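Local coordinates for uncharacterized protein DUF305 (Deinococcus radiodurans R1, PDB 3BT5) that is of unknown function but folds as a helical bundle of the DUF305 family, which is grouped with the ferritin-like proteins, at residues Phe16-Leu30 / Leu110-Thr122. Sequence-based numbering, arbitrary orientation.
Sequences FVQHMLQHHAQALDL and LMIRHHQGAVAMT
H23 and H114 (chi1 168°) both hold CG anti to the backbone N, which sends each ring across to the opposing helix. The two side chains point opposite ways as they pass. H23 CE1 lies over the centre of one face of H114, with the planes 37° apart. H114 NE2 donates to the backbone O of H23 at 2.8 Å. The H23 carbonyl oxygen lies near the H114 ring plane, but the donor stands above the carbonyl plane. At the other nitrogen, H114 ND1 and H115 ND1 share a hydrogen bond of 3.0 Å, so both ends fix the ring's rotation. An alanine at H114 is likely to leave the H23 carbonyl without this donor, H115 ND1 without its partner and the H23 ring without the imidazole face beneath CE1.

H23 is a knob set among H114, G117, A118 and M121, and its NE2 is hydrogen-bonded to M84 O. In the conformer described, M121 SD comes obliquely to that ring, 3.6 Å from H23 CD2. Nearby, the F16 ring turns its edge to T122 OG1. At the other end, M111 SD packs 3.9 Å from A27 CB, and M111 CE lies 3.7 Å from L30 CB.

Segments 16-30 and 110-122 run antiparallel at 167°, their axes 10.6 Å apart at closest approach, near the centre of the chain. Helix 41-68 packs on H24 and A27, helix 132-158 on M111 and H115, and helix 89-97 on L30 and L110.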
loop_
_atom_site.group_PDB
_atom_site.type_symbol
_atom_site.label_atom_id
_atom_site.label_comp_id
_atom_site.label_asym_id
_atom_site.label_seq_id
_atom_site.Cartn_x
_atom_site.Cartn_y
_atom_site.Cartn_z
ATOM N N PHE A 16 -9.719 3.357 -10.225
ATOM C CA PHE A 16 -8.821 2.328 -9.688
ATOM C C PHE A 16 -7.421 2.906 -9.477
ATOM O O PHE A 16 -6.825 2.774 -8.405
ATOM C CB PHE A 16 -8.750 1.128 -10.641
ATOM C CG PHE A 16 -7.684 0.158 -10.283
ATOM C CD1 PHE A 16 -7.808 -0.630 -9.139
ATOM C CD2 PHE A 16 -6.543 0.062 -11.055
ATOM C CE1 PHE A 16 -6.778 -1.500 -8.778
ATOM C CE2 PHE A 16 -5.518 -0.801 -10.716
ATOM C CZ PHE A 16 -5.646 -1.599 -9.575
ATOM N N VAL A 17 -6.885 3.574 -10.493
ATOM C CA VAL A 17 -5.544 4.134 -10.376
ATOM C C VAL A 17 -5.513 5.260 -9.345
ATOM O O VAL A 17 -4.577 5.343 -8.529
ATOM C CB VAL A 17 -5.002 4.555 -11.763
ATOM C CG1 VAL A 17 -3.620 5.228 -11.641
ATOM C CG2 VAL A 17 -4.890 3.309 -12.656
ATOM N N GLN A 18 -6.522 6.128 -9.350
ATOM C CA GLN A 18 -6.549 7.207 -8.357
ATOM C C GLN A 18 -6.554 6.632 -6.935
ATOM O O GLN A 18 -5.822 7.094 -6.045
ATOM C CB GLN A 18 -7.782 8.077 -8.549
ATOM C CG GLN A 18 -7.696 8.961 -9.787
ATOM C CD GLN A 18 -9.027 9.665 -10.067
ATOM O OE1 GLN A 18 -10.106 9.135 -9.749
ATOM N NE2 GLN A 18 -8.962 10.837 -10.698
ATOM N N HIS A 19 -7.413 5.640 -6.708
ATOM C CA HIS A 19 -7.494 5.055 -5.376
ATOM C C HIS A 19 -6.242 4.308 -4.997
ATOM O O HIS A 19 -5.781 4.398 -3.834
ATOM C CB HIS A 19 -8.660 4.105 -5.287
ATOM C CG HIS A 19 -9.979 4.792 -5.146
ATOM N ND1 HIS A 19 -11.175 4.105 -5.224
ATOM C CD2 HIS A 19 -10.296 6.084 -4.907
ATOM C CE1 HIS A 19 -12.174 4.956 -5.046
ATOM N NE2 HIS A 19 -11.672 6.163 -4.858
ATOM N N MET A 20 -5.660 3.560 -5.938
ATOM C CA MET A 20 -4.466 2.787 -5.595
ATOM C C MET A 20 -3.279 3.701 -5.312
ATOM O O MET A 20 -2.420 3.376 -4.499
ATOM C CB MET A 20 -4.127 1.796 -6.702
ATOM C CG MET A 20 -3.102 0.791 -6.305
ATOM S SD MET A 20 -3.564 -0.261 -4.893
ATOM C CE MET A 20 -4.951 -1.143 -5.616
ATOM N N LEU A 21 -3.233 4.864 -5.966
ATOM C CA LEU A 21 -2.117 5.775 -5.727
ATOM C C LEU A 21 -2.179 6.246 -4.269
ATOM O O LEU A 21 -1.154 6.289 -3.575
ATOM C CB LEU A 21 -2.169 6.933 -6.723
ATOM C CG LEU A 21 -1.086 8.005 -6.582
ATOM C CD1 LEU A 21 0.299 7.418 -6.683
ATOM C CD2 LEU A 21 -1.301 9.055 -7.679
ATOM N N GLN A 22 -3.368 6.591 -3.795
ATOM C CA GLN A 22 -3.503 7.017 -2.405
ATOM C C GLN A 22 -3.269 5.846 -1.442
ATOM O O GLN A 22 -2.698 5.999 -0.343
ATOM C CB GLN A 22 -4.915 7.567 -2.183
ATOM C CG GLN A 22 -5.162 8.910 -2.818
ATOM C CD GLN A 22 -6.527 9.447 -2.426
ATOM O OE1 GLN A 22 -6.904 9.441 -1.247
ATOM N NE2 GLN A 22 -7.289 9.867 -3.405
ATOM N N HIS A 23 -3.730 4.671 -1.827
ATOM C CA HIS A 23 -3.548 3.473 -0.991
ATOM C C HIS A 23 -2.045 3.186 -0.825
ATOM O O HIS A 23 -1.541 2.997 0.300
ATOM C CB HIS A 23 -4.247 2.319 -1.694
ATOM C CG HIS A 23 -4.593 1.165 -0.802
ATOM N ND1 HIS A 23 -3.706 0.162 -0.453
ATOM C CD2 HIS A 23 -5.766 0.855 -0.199
ATOM C CE1 HIS A 23 -4.311 -0.701 0.339
ATOM N NE2 HIS A 23 -5.565 -0.305 0.504
ATOM N N HIS A 24 -1.297 3.192 -1.933
ATOM C CA HIS A 24 0.137 2.981 -1.852
ATOM C C HIS A 24 0.807 4.059 -1.014
ATOM O O HIS A 24 1.776 3.767 -0.274
ATOM C CB HIS A 24 0.740 3.012 -3.252
ATOM C CG HIS A 24 0.778 1.682 -3.945
ATOM N ND1 HIS A 24 -0.263 0.773 -3.923
ATOM C CD2 HIS A 24 1.752 1.129 -4.713
ATOM C CE1 HIS A 24 0.082 -0.292 -4.634
ATOM N NE2 HIS A 24 1.293 -0.095 -5.129
ATOM N N ALA A 25 0.368 5.306 -1.149
ATOM C CA ALA A 25 1.020 6.375 -0.408
ATOM C C ALA A 25 1.015 6.095 1.087
ATOM O O ALA A 25 1.964 6.465 1.807
ATOM C CB ALA A 25 0.373 7.711 -0.684
ATOM N N GLN A 26 -0.046 5.451 1.581
ATOM C CA GLN A 26 -0.105 5.211 3.018
ATOM C C GLN A 26 0.992 4.239 3.486
ATOM O O GLN A 26 1.431 4.298 4.643
ATOM C CB GLN A 26 -1.458 4.696 3.480
ATOM C CG GLN A 26 -1.507 4.635 5.009
ATOM C CD GLN A 26 -2.792 4.071 5.523
ATOM O OE1 GLN A 26 -3.089 2.897 5.318
ATOM N NE2 GLN A 26 -3.518 4.877 6.249
ATOM N N ALA A 27 1.416 3.337 2.612
ATOM C CA ALA A 27 2.483 2.408 2.990
ATOM C C ALA A 27 3.720 3.195 3.444
ATOM O O ALA A 27 4.466 2.776 4.325
ATOM C CB ALA A 27 2.820 1.439 1.821
ATOM N N LEU A 28 3.950 4.342 2.810
ATOM C CA LEU A 28 5.067 5.203 3.183
ATOM C C LEU A 28 4.890 5.792 4.598
ATOM O O LEU A 28 5.864 5.876 5.357
ATOM C CB LEU A 28 5.249 6.300 2.131
ATOM C CG LEU A 28 5.986 6.018 0.814
ATOM C CD1 LEU A 28 5.979 4.585 0.314
ATOM C CD2 LEU A 28 5.596 7.001 -0.310
ATOM N N ASP A 29 3.654 6.160 4.950
ATOM C CA ASP A 29 3.324 6.702 6.275
ATOM C C ASP A 29 3.513 5.621 7.348
ATOM O O ASP A 29 3.842 5.926 8.489
ATOM C CB ASP A 29 1.848 7.147 6.348
ATOM C CG ASP A 29 1.535 8.362 5.500
ATOM O OD1 ASP A 29 2.454 9.138 5.215
ATOM O OD2 ASP A 29 0.346 8.528 5.129
ATOM N N LEU A 30 3.242 4.372 6.991
ATOM C CA LEU A 30 3.412 3.279 7.933
ATOM C C LEU A 30 4.898 2.945 8.114
ATOM O O LEU A 30 5.346 2.596 9.209
ATOM C CB LEU A 30 2.637 2.045 7.464
ATOM C CG LEU A 30 1.117 2.170 7.405
ATOM C CD1 LEU A 30 0.535 0.933 6.718
ATOM C CD2 LEU A 30 0.552 2.321 8.805
ATOM N N LEU A 110 -0.721 -3.991 10.425
ATOM C CA LEU A 110 -1.365 -2.974 9.618
ATOM C C LEU A 110 -0.948 -3.092 8.175
ATOM O O LEU A 110 -1.777 -2.936 7.284
ATOM C CB LEU A 110 -1.027 -1.562 10.138
ATOM C CG LEU A 110 -1.605 -1.224 11.527
ATOM C CD1 LEU A 110 -1.030 0.099 11.987
ATOM C CD2 LEU A 110 -3.154 -1.168 11.474
ATOM N N MET A 111 0.333 -3.349 7.921
ATOM C CA MET A 111 0.761 -3.430 6.528
ATOM C C MET A 111 0.214 -4.685 5.855
ATOM O O MET A 111 -0.121 -4.648 4.675
ATOM C CB MET A 111 2.286 -3.377 6.419
ATOM C CG MET A 111 2.778 -3.203 4.977
ATOM S SD MET A 111 2.557 -1.513 4.312
ATOM C CE MET A 111 3.870 -0.673 5.199
ATOM N N ILE A 112 0.105 -5.790 6.590
ATOM C CA ILE A 112 -0.544 -6.963 6.015
ATOM C C ILE A 112 -1.991 -6.672 5.620
ATOM O O ILE A 112 -2.407 -7.004 4.513
ATOM C CB ILE A 112 -0.475 -8.192 6.969
ATOM C CG1 ILE A 112 0.966 -8.713 7.064
ATOM C CG2 ILE A 112 -1.469 -9.290 6.525
ATOM C CD1 ILE A 112 1.183 -9.621 8.301
ATOM N N ARG A 113 -2.757 -6.042 6.509
ATOM C CA ARG A 113 -4.155 -5.779 6.196
ATOM C C ARG A 113 -4.258 -4.810 5.018
ATOM O O ARG A 113 -5.117 -4.960 4.131
ATOM C CB ARG A 113 -4.880 -5.242 7.443
ATOM C CG ARG A 113 -6.408 -5.162 7.299
ATOM C CD ARG A 113 -7.037 -4.479 8.511
ATOM N NE ARG A 113 -6.573 -3.103 8.631
ATOM C CZ ARG A 113 -6.610 -2.359 9.734
ATOM N NH1 ARG A 113 -7.039 -2.837 10.897
ATOM N NH2 ARG A 113 -6.187 -1.140 9.677
ATOM N N HIS A 114 -3.376 -3.826 5.013
ATOM C CA HIS A 114 -3.271 -2.869 3.933
ATOM C C HIS A 114 -3.048 -3.582 2.593
ATOM O O HIS A 114 -3.764 -3.339 1.600
ATOM C CB HIS A 114 -2.133 -1.919 4.285
ATOM C CG HIS A 114 -1.676 -1.033 3.188
ATOM N ND1 HIS A 114 -0.841 -1.469 2.185
ATOM C CD2 HIS A 114 -1.918 0.284 2.945
ATOM C CE1 HIS A 114 -0.586 -0.464 1.366
ATOM N NE2 HIS A 114 -1.226 0.612 1.808
ATOM N N HIS A 115 -2.086 -4.499 2.559
ATOM C CA HIS A 115 -1.791 -5.207 1.326
ATOM C C HIS A 115 -2.933 -6.152 0.920
ATOM O O HIS A 115 -3.206 -6.318 -0.263
ATOM C CB HIS A 115 -0.507 -6.029 1.518
ATOM C CG HIS A 115 0.762 -5.242 1.349
ATOM N ND1 HIS A 115 0.844 -3.877 1.587
ATOM C CD2 HIS A 115 1.994 -5.630 0.936
ATOM C CE1 HIS A 115 2.074 -3.464 1.307
ATOM N NE2 HIS A 115 2.799 -4.516 0.926
ATOM N N GLN A 116 -3.593 -6.773 1.888
ATOM C CA GLN A 116 -4.764 -7.594 1.577
ATOM C C GLN A 116 -5.838 -6.744 0.918
ATOM O O GLN A 116 -6.499 -7.202 -0.004
ATOM C CB GLN A 116 -5.296 -8.304 2.833
ATOM C CG GLN A 116 -4.308 -9.343 3.351
ATOM C CD GLN A 116 -4.655 -9.870 4.723
ATOM O OE1 GLN A 116 -5.239 -9.160 5.534
ATOM N NE2 GLN A 116 -4.244 -11.108 5.011
ATOM N N GLY A 117 -6.034 -5.519 1.390
ATOM C CA GLY A 117 -7.032 -4.651 0.752
ATOM C C GLY A 117 -6.619 -4.287 -0.664
ATOM O O GLY A 117 -7.461 -4.278 -1.575
ATOM N N ALA A 118 -5.330 -4.016 -0.875
ATOM C CA ALA A 118 -4.833 -3.712 -2.232
ATOM C C ALA A 118 -5.113 -4.899 -3.162
ATOM O O ALA A 118 -5.591 -4.716 -4.289
ATOM C CB ALA A 118 -3.333 -3.353 -2.227
ATOM N N VAL A 119 -4.824 -6.113 -2.705
ATOM C CA VAL A 119 -5.073 -7.270 -3.572
ATOM C C VAL A 119 -6.566 -7.360 -3.913
ATOM O O VAL A 119 -6.957 -7.605 -5.066
ATOM C CB VAL A 119 -4.566 -8.566 -2.903
ATOM C CG1 VAL A 119 -5.018 -9.811 -3.696
ATOM C CG2 VAL A 119 -3.050 -8.526 -2.835
ATOM N N ALA A 120 -7.411 -7.156 -2.919
ATOM C CA ALA A 120 -8.854 -7.271 -3.106
ATOM C C ALA A 120 -9.430 -6.192 -4.049
ATOM O O ALA A 120 -10.428 -6.414 -4.740
ATOM C CB ALA A 120 -9.544 -7.246 -1.752
ATOM N N MET A 121 -8.809 -5.013 -4.074
ATOM C CA MET A 121 -9.169 -3.928 -4.999
ATOM C C MET A 121 -8.718 -4.254 -6.420
ATOM O O MET A 121 -9.303 -3.797 -7.409
ATOM C CB MET A 121 -8.501 -2.615 -4.545
ATOM C CG MET A 121 -8.986 -2.118 -3.175
ATOM S SD MET A 121 -8.048 -0.808 -2.361
ATOM C CE MET A 121 -8.190 0.563 -3.519
ATOM N N THR A 122 -7.652 -5.030 -6.519
ATOM C CA THR A 122 -6.981 -5.200 -7.794
ATOM C C THR A 122 -7.456 -6.397 -8.598
ATOM O O THR A 122 -7.502 -6.343 -9.836
ATOM C CB THR A 122 -5.481 -5.216 -7.577
ATOM O OG1 THR A 122 -5.114 -3.994 -6.918
ATOM C CG2 THR A 122 -4.762 -5.314 -8.882
#